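Local coordinates for invasion protein INVA (Salmonella enterica, PDB 2X49) that forms part of the export apparatus of a type III secretion system and takes part in Salmonella invasion of intestinal epithelial cells, at residues F161-L164 / L165-V168; M194-I197 / M198-L201. All blocks are in the same frame, centred on the assembly; numbering follows the deposited sequence.

Contact 1: F161-L164 / L165-V168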
# COMPACT_ATOMS: atom_id res chain seq x y z
N PHE A 161 -11.60 19.90 -17.94
CA PHE A 161 -12.97 19.38 -17.87
C PHE A 161 -13.87 20.24 -16.97
O PHE A 161 -14.31 19.81 -15.92
CB PHE A 161 -12.95 17.92 -17.43
CG PHE A 161 -12.06 17.06 -18.30
CD1 PHE A 161 -12.39 16.81 -19.62
CD2 PHE A 161 -10.89 16.52 -17.80
CE1 PHE A 161 -11.56 16.02 -20.44
CE2 PHE A 161 -10.05 15.73 -18.60
CZ PHE A 161 -10.40 15.48 -19.92
N PRO A 162 -14.16 21.48 -17.41
CA PRO A 162 -14.81 22.43 -16.49
C PRO A 162 -16.17 22.02 -16.03
O PRO A 162 -16.55 22.29 -14.90
CB PRO A 162 -14.89 23.72 -17.31
CG PRO A 162 -13.89 23.57 -18.39
CD PRO A 162 -13.63 22.13 -18.62
N ASP A 163 -16.89 21.32 -16.89
CA ASP A 163 -18.30 20.99 -16.57
C ASP A 163 -18.37 19.82 -15.59
O ASP A 163 -19.24 19.71 -14.71
CB ASP A 163 -19.13 20.75 -17.83
CG ASP A 163 -19.63 22.05 -18.43
OD1 ASP A 163 -18.91 23.08 -18.40
OD2 ASP A 163 -20.77 22.04 -18.95
N LEU A 164 -17.37 18.98 -15.70
CA LEU A 164 -17.27 17.85 -14.81
C LEU A 164 -16.99 18.33 -13.38
O LEU A 164 -17.60 17.91 -12.41
CB LEU A 164 -16.20 16.86 -15.30
CG LEU A 164 -15.90 15.69 -14.39
CD1 LEU A 164 -17.10 14.83 -14.06
CD2 LEU A 164 -14.76 14.87 -15.01
N LEU A 165 -16.09 19.28 -13.28
CA LEU A 165 -15.71 19.81 -11.96
C LEU A 165 -16.93 20.55 -11.38
O LEU A 165 -17.26 20.40 -10.21
CB LEU A 165 -14.51 20.77 -12.05
CG LEU A 165 -13.92 21.20 -10.69
CD1 LEU A 165 -13.49 19.99 -9.92
CD2 LEU A 165 -12.77 22.16 -10.84
N LYS A 166 -17.59 21.29 -12.24
CA LYS A 166 -18.79 22.06 -11.84
C LYS A 166 -19.78 21.13 -11.15
O LYS A 166 -20.34 21.43 -10.09
CB LYS A 166 -19.48 22.73 -13.03
CG LYS A 166 -18.81 24.02 -13.42
CD LYS A 166 -19.55 24.74 -14.52
CE LYS A 166 -20.97 25.04 -14.09
NZ LYS A 166 -20.99 25.74 -12.78
N GLU A 167 -20.00 19.99 -11.79
CA GLU A 167 -21.05 19.05 -11.32
C GLU A 167 -20.67 18.41 -10.01
O GLU A 167 -21.47 18.22 -9.09
CB GLU A 167 -21.34 17.98 -12.37
CG GLU A 167 -22.48 17.01 -11.99
CD GLU A 167 -23.86 17.67 -11.69
OE1 GLU A 167 -24.12 18.83 -12.08
OE2 GLU A 167 -24.70 16.96 -11.06
N VAL A 168 -19.42 18.02 -9.92
CA VAL A 168 -18.91 17.36 -8.72
C VAL A 168 -19.05 18.26 -7.52
O VAL A 168 -19.50 17.82 -6.45
CB VAL A 168 -17.47 16.87 -8.89
CG1 VAL A 168 -16.95 16.35 -7.54
CG2 VAL A 168 -17.47 15.74 -9.90
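L164 and V168, one helical turn apart, turn their methyl groups to the same flank of helix 162-169. L164 CD1 approaches V168 CG2 at 4.3 Å, a loose apolar touch. The nearer neighbour of that valine methyl is the backbone: V168 CG2 lies 3.3 Å from L164 O, the carbonyl that accepts the V168 N-H at 3.1 Å. With CG1 anti to the backbone N (chi1 173°), V168 sets CG2 beside its own nitrogen, which brings this branch back over the preceding turn. L164 has CG anti to the backbone N (chi1 174°), beside its own carbonyl carbon; its side chain packs against M198 and E199 of helix 194-204. F161-V168 covers the N-cap and nearly all of the short helix 162-169, in the C-terminal domain of InvA. F161 holds the N-cap position and P162 follows as the first helical residue. F161 has no polar side-chain group to offer there; its carbonyl O takes the L165 N-H at 3.2 Å, and its ring extends away from the turn towards K195. L165 points to another flank, where L154 and E158 of helix 147-158 cover it. On the exposed flank K166 carries its CG over P162 O at 3.2 Å, then bends at its last two torsions. Its CD passes D163 OD1 at 4.3 Å, but K166 NZ ends 6.6 Å from that oxygen, too far for a salt bridge.

Contact 2: M194-I197 / M198-L201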
# COMPACT_ATOMS: atom_id res chain seq x y z
N MET A 194 -7.49 11.20 -12.14
CA MET A 194 -8.39 12.11 -11.46
C MET A 194 -9.69 12.22 -12.21
O MET A 194 -10.73 12.34 -11.59
CB MET A 194 -7.75 13.48 -11.25
CG MET A 194 -8.46 14.30 -10.17
SD MET A 194 -8.33 13.53 -8.53
CE MET A 194 -6.63 13.95 -8.10
N LYS A 195 -9.63 12.09 -13.51
CA LYS A 195 -10.83 12.31 -14.35
C LYS A 195 -11.83 11.22 -14.00
O LYS A 195 -13.04 11.44 -13.80
CB LYS A 195 -10.55 12.28 -15.84
CG LYS A 195 -11.80 12.50 -16.72
CD LYS A 195 -11.48 12.36 -18.19
CE LYS A 195 -12.72 12.57 -19.08
NZ LYS A 195 -12.48 12.32 -20.55
N LEU A 196 -11.32 10.02 -13.90
CA LEU A 196 -12.21 8.86 -13.58
C LEU A 196 -12.76 8.93 -12.16
O LEU A 196 -13.91 8.56 -11.86
CB LEU A 196 -11.52 7.54 -13.86
CG LEU A 196 -11.39 7.31 -15.36
CD1 LEU A 196 -10.90 5.87 -15.63
CD2 LEU A 196 -12.68 7.62 -16.14
N ILE A 197 -11.96 9.43 -11.25
CA ILE A 197 -12.35 9.53 -9.90
C ILE A 197 -13.49 10.53 -9.84
O ILE A 197 -14.47 10.33 -9.13
CB ILE A 197 -11.22 9.89 -8.95
CG1 ILE A 197 -10.28 8.70 -8.84
CG2 ILE A 197 -11.71 10.22 -7.56
CD1 ILE A 197 -8.97 9.06 -8.16
N MET A 198 -13.30 11.63 -10.51
CA MET A 198 -14.32 12.72 -10.55
C MET A 198 -15.60 12.26 -11.20
O MET A 198 -16.70 12.62 -10.75
CB MET A 198 -13.78 14.00 -11.15
CG MET A 198 -12.69 14.65 -10.36
SD MET A 198 -13.32 15.32 -8.82
CE MET A 198 -12.43 14.33 -7.64
N GLU A 199 -15.48 11.47 -12.25
CA GLU A 199 -16.71 10.94 -12.90
C GLU A 199 -17.48 10.07 -11.88
O GLU A 199 -18.72 10.09 -11.80
CB GLU A 199 -16.41 10.14 -14.16
CG GLU A 199 -16.01 11.00 -15.30
CD GLU A 199 -15.55 10.21 -16.53
OE1 GLU A 199 -15.32 8.97 -16.37
OE2 GLU A 199 -15.41 10.81 -17.62
N ALA A 200 -16.74 9.33 -11.08
CA ALA A 200 -17.37 8.45 -10.08
C ALA A 200 -17.97 9.23 -8.93
O ALA A 200 -19.05 8.92 -8.43
CB ALA A 200 -16.37 7.36 -9.56
N LEU A 201 -17.36 10.35 -8.61
CA LEU A 201 -17.92 11.24 -7.58
C LEU A 201 -19.19 11.88 -8.09
O LEU A 201 -20.16 12.05 -7.33
CB LEU A 201 -16.94 12.29 -7.13
CG LEU A 201 -15.85 11.78 -6.19
CD1 LEU A 201 -14.67 12.78 -6.12
CD2 LEU A 201 -16.45 11.58 -4.85
O HOH W 1 -13.87 9.77 -19.73
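M198 sets its CG against the preceding turn of its helix, 4.2 Å from M194 CG and 3.3 Å from M194 O. From there the M198 chain bends at its second and third torsions, taking the methyl round towards I197, whose CG2 it meets through CE at 4.2 Å. I197 CG2 is a bump with two neighbours, since L201 CD1 also reaches it at 4.2 Å. It is placed for this by standing anti to the backbone N, while CG1 lies on the nitrogen side; the I197 and L201 side chains run alongside, pointing the same way. These residues form the buried face of helix 194-204, in the helical part of the C-terminal domain of InvA. M194 packs on M153 and L157 of helix 147-158, M198 on L154 and L157, L201 and the small A200 on helix 211-221, and I197 on V191 and M222. The other flank, with K195, L196 and E199, is partly exposed. E199, extended beyond CG, wedges its carboxylate between K195 and L196: OE1 comes tightly against L196 CD2 at 3.0 Å, and OE2 lies 3.5 Å from K195 CE. K195, fully extended, holds its ammonium past the carboxylate, with NZ 4.4 Å from E199 OE2, beyond salt-bridge range. A water fills the notch between the charges, donating to E199 OE2 at 2.8 Å and accepting a weak bond from K195 NZ.

How the contacts relate
Contact 1 comes first along the chain, at the start of helix 162-169; contact 2 follows in helix 194-204, after helix 174-185. Their centres are about 10 Å apart, and the two helices pack directly. V168 CG2 sits 3.3 Å from M198 O, while at the start of both contacts F161 CE2 rests 3.7 Å from K195 CD. Helix 147-158 touches both, through L165 and through M194 and M198. Contact 1 is partly exposed and lies farther from the centre of the chain; contact 2 is buried. Both belong to one helical cluster of the InvA C-terminal domain, in which helix 194-204 lies against helices 147-158, 162-169 and 211-221.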